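Side-chain contact in malonyl CoA-ACP transacylase (Xanthomonas oryzae pv. oryzae, PDB 3K89), which probably transfers the malonyl group from malonyl-CoA to holo-acyl carrier protein, the reaction that supplies malonyl-ACP for fatty acid synthesis: residues G19-A22 / E23-E26. Numbering follows the deposited sequence.
Sequences GMLA and ELSE
The carbonyl oxygen of Leu21 accepts a hydrogen bond from the amide of Ser25, with Ser25 N 2.9 Å from Leu21 O and the donor lying nearly in line with the C=O bond (C=O...N angle 162°). Beside this hydrogen bond, Ser25 CB lies in van der Waals contact with Leu21 O at 3.3 Å. OG of Ser25 stands opposite its own backbone N (chi1 178°), leaving CB as the part of the side chain that touches the preceding turn. One residue further on, Glu26 N hydrogen-bonds to Ala22 O at 3.2 Å; here the donor is tilted 22° from the carbonyl plane. CG of Glu26 also comes within 3.5 Å of Ala22 O. These two i to i+4 bonds open helix 22-27, for which Leu21 is the N-cap residue. The chain enters it through a type II beta turn spanning Gly19 to Ala22, closed by Ala22 N donating to Gly19 O at 3.0 Å; the positive phi of Leu21 is the one expected at the third position of such a turn. Beside the polar backbone, Leu21 CD2 and Leu24 CD1 meet methyl to methyl at 4.3 Å, a loose apolar contact between two buried side chains. The pair faces the neighbouring helices of the acyl transferase domain: Leu21 packs on Phe35 of helix 30-42 and on Ala71 and Val75 of helix 61-81, while Leu24 rests on Ile31 and Pro302.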
loop_
_atom_site.group_PDB
_atom_site.type_symbol
_atom_site.label_atom_id
_atom_site.label_comp_id
_atom_site.label_asym_id
_atom_site.label_seq_id
_atom_site.Cartn_x
_atom_site.Cartn_y
_atom_site.Cartn_z
ATOM N N GLY A 19 -8.606 4.449 15.676
ATOM C CA GLY A 19 -9.999 4.031 15.618
ATOM C C GLY A 19 -10.431 3.492 14.265
ATOM O O GLY A 19 -11.631 3.293 14.026
ATOM N N MET A 20 -9.474 3.227 13.377
ATOM C CA MET A 20 -9.843 2.642 12.092
ATOM C C MET A 20 -10.596 1.329 12.279
ATOM O O MET A 20 -10.237 0.508 13.126
ATOM C CB MET A 20 -8.626 2.455 11.158
ATOM C CG MET A 20 -7.526 1.545 11.720
ATOM S SD MET A 20 -6.121 1.524 10.613
ATOM C CE MET A 20 -4.953 0.443 11.451
ATOM N N LEU A 21 -11.659 1.155 11.491
ATOM C CA LEU A 21 -12.521 -0.040 11.552
ATOM C C LEU A 21 -13.323 -0.206 12.851
ATOM O O LEU A 21 -13.970 -1.239 13.056
ATOM C CB LEU A 21 -11.723 -1.320 11.249
ATOM C CG LEU A 21 -10.968 -1.414 9.910
ATOM C CD1 LEU A 21 -10.542 -2.861 9.701
ATOM C CD2 LEU A 21 -11.744 -0.920 8.709
ATOM N N ALA A 22 -13.327 0.821 13.703
ATOM C CA ALA A 22 -14.018 0.698 14.992
ATOM C C ALA A 22 -15.496 0.360 14.777
ATOM O O ALA A 22 -16.044 -0.521 15.464
ATOM C CB ALA A 22 -13.874 1.971 15.816
ATOM N N GLU A 23 -16.133 1.047 13.823
ATOM C CA GLU A 23 -17.569 0.940 13.669
ATOM C C GLU A 23 -17.964 -0.370 13.029
ATOM O O GLU A 23 -18.967 -0.986 13.422
ATOM C CB GLU A 23 -18.120 2.142 12.903
ATOM C CG GLU A 23 -17.989 3.424 13.732
ATOM C CD GLU A 23 -18.097 4.685 12.901
ATOM O OE1 GLU A 23 -17.493 4.753 11.799
ATOM O OE2 GLU A 23 -18.777 5.620 13.385
ATOM N N LEU A 24 -17.169 -0.824 12.060
ATOM C CA LEU A 24 -17.391 -2.159 11.510
ATOM C C LEU A 24 -17.189 -3.250 12.551
ATOM O O LEU A 24 -17.921 -4.239 12.556
ATOM C CB LEU A 24 -16.494 -2.413 10.297
ATOM C CG LEU A 24 -17.011 -1.806 8.995
ATOM C CD1 LEU A 24 -15.902 -1.885 7.939
ATOM C CD2 LEU A 24 -18.316 -2.464 8.519
ATOM N N SER A 25 -16.182 -3.089 13.409
ATOM C CA SER A 25 -15.893 -4.083 14.454
ATOM C C SER A 25 -17.078 -4.257 15.403
ATOM O O SER A 25 -17.385 -5.371 15.820
ATOM C CB SER A 25 -14.646 -3.672 15.237
ATOM O OG SER A 25 -14.354 -4.589 16.283
ATOM N N GLU A 26 -17.749 -3.157 15.731
ATOM C CA GLU A 26 -18.936 -3.229 16.592
ATOM C C GLU A 26 -20.031 -4.127 16.015
ATOM O O GLU A 26 -20.789 -4.769 16.759
ATOM C CB GLU A 26 -19.483 -1.825 16.817
ATOM C CG GLU A 26 -18.640 -1.020 17.762
ATOM C CD GLU A 26 -19.271 0.303 18.135
ATOM O OE1 GLU A 26 -20.380 0.610 17.635
ATOM O OE2 GLU A 26 -18.646 1.040 18.931
#